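Local coordinates for ornithine carbamoyltransferase (Gloeobacter violaceus, PDB 3GD5), which probably transfers the carbamoyl group of carbamoyl phosphate to L-ornithine, giving L-citrulline and phosphate on the pathway to arginine, at residues T10-P14 with Q26-L30; E190-P194 with Q214-D218; R154-L158 with K179-S183. One frame throughout, in Å; residues are numbered along the deposited sequence.

Contact 1 of 3, residues T10-P14 with Q26-L30; sequences TRFRP and QLHAL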
loop_
_atom_site.group_PDB
_atom_site.type_symbol
_atom_site.label_atom_id
_atom_site.label_comp_id
_atom_site.label_asym_id
_atom_site.label_seq_id
_atom_site.Cartn_x
_atom_site.Cartn_y
_atom_site.Cartn_z
ATOM N N THR A 10 -13.111 49.417 1.769
ATOM C CA THR A 10 -12.008 49.110 2.726
ATOM C C THR A 10 -10.926 48.294 2.022
ATOM O O THR A 10 -11.222 47.497 1.128
ATOM C CB THR A 10 -12.547 48.311 3.938
ATOM O OG1 THR A 10 -13.527 49.101 4.630
ATOM C CG2 THR A 10 -11.421 47.949 4.904
ATOM N N ARG A 11 -9.673 48.516 2.417
ATOM C CA ARG A 11 -8.544 47.795 1.845
ATOM C C ARG A 11 -8.232 46.618 2.753
ATOM O O ARG A 11 -8.377 46.711 3.979
ATOM C CB ARG A 11 -7.294 48.677 1.776
ATOM C CG ARG A 11 -7.415 49.918 0.918
ATOM C CD ARG A 11 -6.122 50.729 0.999
ATOM N NE ARG A 11 -6.258 52.062 0.416
ATOM C CZ ARG A 11 -6.988 53.040 0.945
ATOM N NH1 ARG A 11 -7.655 52.844 2.081
ATOM N NH2 ARG A 11 -7.061 54.218 0.333
ATOM N N PHE A 12 -7.786 45.515 2.156
ATOM C CA PHE A 12 -7.437 44.327 2.934
ATOM C C PHE A 12 -5.960 44.059 2.734
ATOM O O PHE A 12 -5.343 44.617 1.825
ATOM C CB PHE A 12 -8.225 43.121 2.432
ATOM C CG PHE A 12 -9.705 43.305 2.487
ATOM C CD1 PHE A 12 -10.418 42.970 3.627
ATOM C CD2 PHE A 12 -10.392 43.834 1.391
ATOM C CE1 PHE A 12 -11.790 43.155 3.684
ATOM C CE2 PHE A 12 -11.763 44.023 1.441
ATOM C CZ PHE A 12 -12.461 43.682 2.591
ATOM N N ARG A 13 -5.389 43.212 3.580
ATOM C CA ARG A 13 -3.994 42.841 3.426
ATOM C C ARG A 13 -3.976 41.874 2.242
ATOM O O ARG A 13 -5.030 41.441 1.774
ATOM C CB ARG A 13 -3.494 42.119 4.663
ATOM C CG ARG A 13 -3.506 42.948 5.916
ATOM C CD ARG A 13 -2.712 42.237 6.985
ATOM N NE ARG A 13 -2.887 42.867 8.283
ATOM C CZ ARG A 13 -2.337 42.420 9.406
ATOM N NH1 ARG A 13 -1.567 41.335 9.390
ATOM N NH2 ARG A 13 -2.567 43.051 10.551
ATOM N N PRO A 14 -2.785 41.518 1.748
ATOM C CA PRO A 14 -2.681 40.596 0.611
ATOM C C PRO A 14 -3.257 39.203 0.869
ATOM O O PRO A 14 -3.924 38.634 0.006
ATOM C CB PRO A 14 -1.180 40.542 0.347
ATOM C CG PRO A 14 -0.709 41.892 0.802
ATOM C CD PRO A 14 -1.467 42.084 2.085
ATOM N N GLN A 26 -12.079 45.521 8.691
ATOM C CA GLN A 26 -11.974 44.673 7.518
ATOM C C GLN A 26 -12.924 43.473 7.601
ATOM O O GLN A 26 -13.494 43.049 6.592
ATOM C CB GLN A 26 -10.521 44.239 7.362
ATOM C CG GLN A 26 -9.588 45.444 7.294
ATOM C CD GLN A 26 -8.121 45.074 7.287
ATOM O OE1 GLN A 26 -7.632 44.424 8.211
ATOM N NE2 GLN A 26 -7.407 45.495 6.246
ATOM N N LEU A 27 -13.124 42.952 8.806
ATOM C CA LEU A 27 -14.008 41.813 8.987
ATOM C C LEU A 27 -15.443 42.169 8.623
ATOM O O LEU A 27 -16.133 41.391 7.948
ATOM C CB LEU A 27 -13.938 41.306 10.429
ATOM C CG LEU A 27 -14.808 40.085 10.756
ATOM C CD1 LEU A 27 -14.530 38.961 9.754
ATOM C CD2 LEU A 27 -14.533 39.627 12.187
ATOM N N HIS A 28 -15.897 43.343 9.063
ATOM C CA HIS A 28 -17.261 43.778 8.766
ATOM C C HIS A 28 -17.465 43.982 7.269
ATOM O O HIS A 28 -18.483 43.566 6.706
ATOM C CB HIS A 28 -17.598 45.069 9.521
ATOM C CG HIS A 28 -17.820 44.871 10.989
ATOM N ND1 HIS A 28 -16.830 45.065 11.929
ATOM C CD2 HIS A 28 -18.910 44.447 11.675
ATOM C CE1 HIS A 28 -17.297 44.766 13.129
ATOM N NE2 HIS A 28 -18.557 44.388 13.002
ATOM N N ALA A 29 -16.498 44.622 6.622
ATOM C CA ALA A 29 -16.592 44.855 5.186
ATOM C C ALA A 29 -16.767 43.510 4.480
ATOM O O ALA A 29 -17.653 43.337 3.637
ATOM C CB ALA A 29 -15.336 45.552 4.689
ATOM N N LEU A 30 -15.917 42.557 4.849
ATOM C CA LEU A 30 -15.951 41.216 4.280
ATOM C C LEU A 30 -17.344 40.622 4.462
ATOM O O LEU A 30 -17.958 40.153 3.500
ATOM C CB LEU A 30 -14.914 40.339 4.978
ATOM C CG LEU A 30 -14.637 38.987 4.329
ATOM C CD1 LEU A 30 -14.145 39.199 2.898
ATOM C CD2 LEU A 30 -13.605 38.239 5.154
#

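Contact 2 of 3, residues E190-P194 with Q214-D218; sequences EGFTP and QILRD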
loop_
_atom_site.group_PDB
_atom_site.type_symbol
_atom_site.label_atom_id
_atom_site.label_comp_id
_atom_site.label_asym_id
_atom_site.label_seq_id
_atom_site.Cartn_x
_atom_site.Cartn_y
_atom_site.Cartn_z
ATOM N N GLU A 190 -9.407 19.843 30.574
ATOM C CA GLU A 190 -8.178 20.441 31.083
ATOM C C GLU A 190 -6.986 20.546 30.125
ATOM O O GLU A 190 -6.409 21.625 29.969
ATOM C CB GLU A 190 -7.742 19.704 32.347
ATOM C CG GLU A 190 -6.511 20.273 33.009
ATOM C CD GLU A 190 -6.266 19.648 34.363
ATOM O OE1 GLU A 190 -7.145 19.791 35.241
ATOM O OE2 GLU A 190 -5.205 19.009 34.551
ATOM N N GLY A 191 -6.604 19.445 29.491
ATOM C CA GLY A 191 -5.458 19.510 28.597
ATOM C C GLY A 191 -5.739 19.849 27.141
ATOM O O GLY A 191 -4.843 19.780 26.294
ATOM N N PHE A 192 -6.972 20.225 26.836
ATOM C CA PHE A 192 -7.320 20.542 25.461
ATOM C C PHE A 192 -7.873 21.945 25.341
ATOM O O PHE A 192 -8.855 22.169 24.647
ATOM C CB PHE A 192 -8.347 19.535 24.929
ATOM C CG PHE A 192 -7.877 18.104 24.975
ATOM C CD1 PHE A 192 -7.707 17.453 26.194
ATOM C CD2 PHE A 192 -7.575 17.420 23.800
ATOM C CE1 PHE A 192 -7.240 16.143 26.250
ATOM C CE2 PHE A 192 -7.107 16.106 23.840
ATOM C CZ PHE A 192 -6.938 15.465 25.072
ATOM N N THR A 193 -7.233 22.893 26.017
ATOM C CA THR A 193 -7.676 24.279 25.983
ATOM C C THR A 193 -7.104 24.991 24.759
ATOM O O THR A 193 -6.146 24.514 24.144
ATOM C CB THR A 193 -7.223 25.044 27.256
ATOM O OG1 THR A 193 -5.791 25.106 27.298
ATOM C CG2 THR A 193 -7.726 24.340 28.507
ATOM N N PRO A 194 -7.699 26.139 24.382
ATOM C CA PRO A 194 -7.251 26.930 23.234
ATOM C C PRO A 194 -5.836 27.416 23.501
ATOM O O PRO A 194 -5.418 27.504 24.652
ATOM C CB PRO A 194 -8.225 28.106 23.212
ATOM C CG PRO A 194 -9.440 27.579 23.896
ATOM C CD PRO A 194 -8.871 26.765 25.018
ATOM N N GLN A 214 -13.969 34.056 27.693
ATOM C CA GLN A 214 -13.781 33.133 28.800
ATOM C C GLN A 214 -13.356 31.729 28.391
ATOM O O GLN A 214 -13.979 31.104 27.528
ATOM C CB GLN A 214 -15.071 33.020 29.603
ATOM C CG GLN A 214 -15.506 34.289 30.288
ATOM C CD GLN A 214 -16.906 34.163 30.838
ATOM O OE1 GLN A 214 -17.887 34.208 30.086
ATOM N NE2 GLN A 214 -17.012 33.984 32.155
ATOM N N ILE A 215 -12.293 31.240 29.020
ATOM C CA ILE A 215 -11.804 29.894 28.769
ATOM C C ILE A 215 -12.173 29.117 30.023
ATOM O O ILE A 215 -11.531 29.235 31.062
ATOM C CB ILE A 215 -10.273 29.868 28.528
ATOM C CG1 ILE A 215 -9.754 28.428 28.583
ATOM C CG2 ILE A 215 -9.566 30.719 29.566
ATOM C CD1 ILE A 215 -10.522 27.440 27.712
ATOM N N LEU A 216 -13.236 28.330 29.913
ATOM C CA LEU A 216 -13.746 27.565 31.035
ATOM C C LEU A 216 -13.577 26.061 30.897
ATOM O O LEU A 216 -13.179 25.546 29.853
ATOM C CB LEU A 216 -15.233 27.873 31.224
ATOM C CG LEU A 216 -15.665 29.336 31.095
ATOM C CD1 LEU A 216 -17.166 29.437 31.300
ATOM C CD2 LEU A 216 -14.927 30.193 32.112
ATOM N N ARG A 217 -13.906 25.362 31.974
ATOM C CA ARG A 217 -13.816 23.920 32.006
ATOM C C ARG A 217 -15.227 23.342 31.915
ATOM O O ARG A 217 -15.445 22.330 31.249
ATOM C CB ARG A 217 -13.139 23.480 33.303
ATOM C CG ARG A 217 -12.761 22.015 33.361
ATOM C CD ARG A 217 -11.682 21.653 32.342
ATOM N NE ARG A 217 -10.435 22.390 32.540
ATOM C CZ ARG A 217 -10.115 23.513 31.903
ATOM N NH1 ARG A 217 -8.958 24.114 32.149
ATOM N NH2 ARG A 217 -10.947 24.031 31.010
ATOM N N ASP A 218 -16.186 24.000 32.564
ATOM C CA ASP A 218 -17.578 23.539 32.563
ATOM C C ASP A 218 -18.394 24.054 31.390
ATOM O O ASP A 218 -18.529 25.263 31.194
ATOM C CB ASP A 218 -18.286 23.930 33.866
ATOM C CG ASP A 218 -19.791 23.661 33.820
ATOM O OD1 ASP A 218 -20.200 22.539 33.451
ATOM O OD2 ASP A 218 -20.570 24.575 34.159
#

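Contact 3 of 3, residues R154-L158 with K179-S183; sequences RLAGL and KVGMS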
loop_
_atom_site.group_PDB
_atom_site.type_symbol
_atom_site.label_atom_id
_atom_site.label_comp_id
_atom_site.label_asym_id
_atom_site.label_seq_id
_atom_site.Cartn_x
_atom_site.Cartn_y
_atom_site.Cartn_z
ATOM N N ARG A 154 -27.860 40.741 14.114
ATOM C CA ARG A 154 -26.791 41.464 14.799
ATOM C C ARG A 154 -25.713 40.479 15.243
ATOM O O ARG A 154 -25.920 39.266 15.208
ATOM C CB ARG A 154 -27.345 42.191 16.030
ATOM C CG ARG A 154 -27.989 41.255 17.054
ATOM C CD ARG A 154 -28.434 41.991 18.308
ATOM N NE ARG A 154 -29.145 41.113 19.238
ATOM C CZ ARG A 154 -30.329 40.553 18.992
ATOM N NH1 ARG A 154 -30.945 40.778 17.840
ATOM N NH2 ARG A 154 -30.899 39.764 19.899
ATOM N N LEU A 155 -24.564 41.006 15.660
ATOM C CA LEU A 155 -23.472 40.164 16.127
ATOM C C LEU A 155 -23.027 40.609 17.513
ATOM O O LEU A 155 -22.799 39.780 18.397
ATOM C CB LEU A 155 -22.284 40.238 15.166
ATOM C CG LEU A 155 -22.521 39.830 13.715
ATOM C CD1 LEU A 155 -21.223 39.969 12.956
ATOM C CD2 LEU A 155 -23.031 38.401 13.637
ATOM N N ALA A 156 -22.911 41.923 17.689
ATOM C CA ALA A 156 -22.487 42.515 18.955
ATOM C C ALA A 156 -23.526 42.280 20.044
ATOM O O ALA A 156 -24.725 42.266 19.773
ATOM C CB ALA A 156 -22.250 44.016 18.770
ATOM N N GLY A 157 -23.059 42.090 21.275
ATOM C CA GLY A 157 -23.971 41.857 22.383
ATOM C C GLY A 157 -24.292 40.386 22.556
ATOM O O GLY A 157 -24.495 39.911 23.671
ATOM N N LEU A 158 -24.333 39.663 21.443
ATOM C CA LEU A 158 -24.617 38.233 21.454
ATOM C C LEU A 158 -23.537 37.452 22.200
ATOM O O LEU A 158 -22.431 37.951 22.419
ATOM C CB LEU A 158 -24.708 37.718 20.017
ATOM C CG LEU A 158 -26.085 37.457 19.405
ATOM C CD1 LEU A 158 -27.074 38.536 19.811
ATOM C CD2 LEU A 158 -25.938 37.384 17.888
ATOM N N LYS A 179 -13.786 40.301 17.632
ATOM C CA LYS A 179 -13.774 41.332 16.600
ATOM C C LYS A 179 -15.127 41.945 16.220
ATOM O O LYS A 179 -15.171 43.073 15.727
ATOM C CB LYS A 179 -13.082 40.807 15.339
ATOM C CG LYS A 179 -11.574 40.674 15.466
ATOM C CD LYS A 179 -10.960 40.311 14.129
ATOM C CE LYS A 179 -9.444 40.364 14.181
ATOM N NZ LYS A 179 -8.901 39.345 15.107
ATOM N N VAL A 180 -16.222 41.219 16.420
ATOM C CA VAL A 180 -17.534 41.775 16.090
ATOM C C VAL A 180 -18.303 42.170 17.346
ATOM O O VAL A 180 -19.465 42.576 17.271
ATOM C CB VAL A 180 -18.403 40.789 15.260
ATOM C CG1 VAL A 180 -17.805 40.610 13.872
ATOM C CG2 VAL A 180 -18.523 39.456 15.978
ATOM N N GLY A 181 -17.648 42.047 18.498
ATOM C CA GLY A 181 -18.280 42.412 19.751
ATOM C C GLY A 181 -19.157 41.321 20.326
ATOM O O GLY A 181 -20.018 41.587 21.164
ATOM N N MET A 182 -18.948 40.089 19.875
ATOM C CA MET A 182 -19.731 38.968 20.370
ATOM C C MET A 182 -18.948 38.309 21.494
ATOM O O MET A 182 -17.761 38.006 21.339
ATOM C CB MET A 182 -19.987 37.958 19.244
ATOM C CG MET A 182 -20.903 36.800 19.630
ATOM S SD MET A 182 -21.146 35.561 18.307
ATOM C CE MET A 182 -22.011 36.481 17.135
ATOM N N SER A 183 -19.606 38.106 22.633
ATOM C CA SER A 183 -18.963 37.466 23.769
ATOM C C SER A 183 -18.811 35.978 23.486
ATOM O O SER A 183 -19.682 35.359 22.875
ATOM C CB SER A 183 -19.791 37.668 25.043
ATOM O OG SER A 183 -19.734 39.016 25.483
#

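Contact 1 of 3, residues T10-P14 with Q26-L30
With CG of Gln26 anti to its carbonyl carbon (chi1 -56°) and the chain extended beyond it, the glutamine amide reaches out from the helix to the N-terminal strip; Phe12, with a like first torsion (chi1 -58°), sends its ring back toward the helix. The two side chains run antiparallel alongside each other, and the planes of ring and amide lie only 10° apart. At the end of its reach Gln26 NE2 donates a short, nearly straight hydrogen bond to Arg11 O (2.7 Å), which lies close to the plane of the glutamine amide. Glutamine suits this place because its long, flexible chain spans the gap to a main-chain carbonyl, while its aliphatic part still packs: CB lies 3.9 Å from Phe12 CD1, and CG lies 3.9 Å from Thr10 CG2, the methyl of a side chain set roughly perpendicular to it.

The ring turns its edge to a helix carbonyl: Phe12 CE1 is 3.4 Å from Gln26 O, so that the slightly positive C-H rim faces an oxygen already engaged by Leu30 N in the helix. Phe12 CZ comes within 4.0 Å of Ala29 CB, where a small residue lets both the ring and Thr10 approach the helix surface; Thr10 OG1 is likewise 4.0 Å from that methyl. Leu30 adds a looser apolar contact through its CB.

The contact lays the start of the modelled chain along the first turns of helix 24-39, at the surface of the subunit. Phe12 also packs on Leu22 and on Ala310 and Leu311 of helix 293-312, so its ring lies where the N-terminal strip, helix 24-39 and the C-terminal helix come together.

Contact 2 of 3, residues E190-P194 with Q214-D218
Pro194 and Ile215 form the tight end of this contact. Pro194 CG packs 4.0 Å from Ile215 CD1; the 3.2 Å between Pro194 CD and the same methyl is too short to be taken at face value, so the exact fit is doubtful. With CG1 anti to the backbone N (chi1 167°), the isoleucine sends its longer branch across to the proline ring, the two side chains meeting at a slant. Thr193 CB adds a looser contact to Ile215 CD1 at 4.1 Å. A branched aliphatic residue suits the strand here, since Ile215 also packs on Val186 of the adjoining strand, while Pro194, buried, reaches Val186 as well as His171 and Leu174 of helix 168-180.

Against buried Pro194 stands the solvent side, with exposed Glu190 and partly exposed Arg217. Bends at chi2 and chi3 (66° and 61°) fold Arg217 back, so that its guanidinium lies with one face over the backbone of Glu190; Arg217 NE is 3.3 Å from Glu190 CA. An arginine suits the place, its long, bendable chain ending in a flat group that can lie on the main chain. The glutamate chain leads its carboxylate away from the guanidinium, Glu190 OE1 being 5.0 Å from Arg217 NE, too far for a salt bridge although the opposite charges probably attract. Thr193 CG2 lies 3.9 Å from Arg217 NH1, and Arg217 NH2 makes a weak hydrogen bond to Thr188 O. Glu190 of a neighbouring subunit comes close to Glu190, like charge to like.

Strands 183-187 and 213-216 are parallel neighbours joined through helix 196-209, a beta-alpha-beta crossover. The contact pairs the loop leaving the first strand with the end of the second, at the edge of the Rossmann-like sheet of the Asp/Orn-binding domain.

Contact 3 of 3, residues R154-L158 with K179-S183
Leu158 O accepts the shortest polar bond of this contact, from Ser183 N at 2.8 Å; the donor lies in the carbonyl plane. The bond starts the pairing of parallel strands 159-163 and 183-187, which helix 168-180 links in a beta-alpha-beta crossover of the Rossmann-like domain. Just before it, Gly157 N gives a second hydrogen bond to Gly181 O (3.1 Å), approaching from above the carbonyl plane.

Each loop has its glycine. Gly157 sits in the type II beta turn from Leu155 to Leu158 with positive phi (89°), where a CB would collide with the preceding carbonyl O. Gly181 ends helix 168-180 in a Schellman motif, also at positive phi, and any CB there would point toward the turn and crowd Ala156 CB. Its lack of a side chain lets the backbones come together, with the CA atoms of Ala156 and Gly181 only 4.3 Å apart, and Ala156 CA makes a C-H...O contact to Gly181 O.

Beside these backbone bonds lies a buried apolar layer. Leu155 CD1 packs on Val180 CG1 at 3.6 Å, the branched valine offering both methyls to the leucine. Met182 is extended through chi1 and chi2 and turns at chi3 (-66°), which brings its CE against Leu155 O (3.6 Å) and 4.1 Å from Leu155 CD2, while CG is 3.9 Å from Leu158 CB. An unbranched chain can run alongside both leucines, its CE touching each, and Ile148 of helix 138-152 packs against it as well. With an alanine in place of Met182, the protein would probably lose the arm that packs against both, leaving a gap beside Leu155 and Leu158. Ser183 turns its OG to another partner, Glu212 N, while its CB stays 3.7 Å from Leu158 O.

How the contacts relate
Along the chain the order is contact 1, contact 3, contact 2, each closing before the next opens. Contacts 3 and 2 both lie in the Asp/Orn-binding domain and share strand 183-187: contact 3 leads into its start, contact 2 takes up the loop after its end, with centres about 21 Å apart and no touch. They belong to successive beta-alpha-beta crossovers, 159-163 to 183-187 and 183-187 to 213-216, of one parallel sheet. Contact 1 involves helix 24-39 of the carbamoyl-phosphate domain, about 31 Å from contact 2 between centres. It touches contact 3, about 18 Å away by centres, where Leu27 and His28 pack on Lys179 and Val180, so helices 24-39 and 168-180 join the two domains.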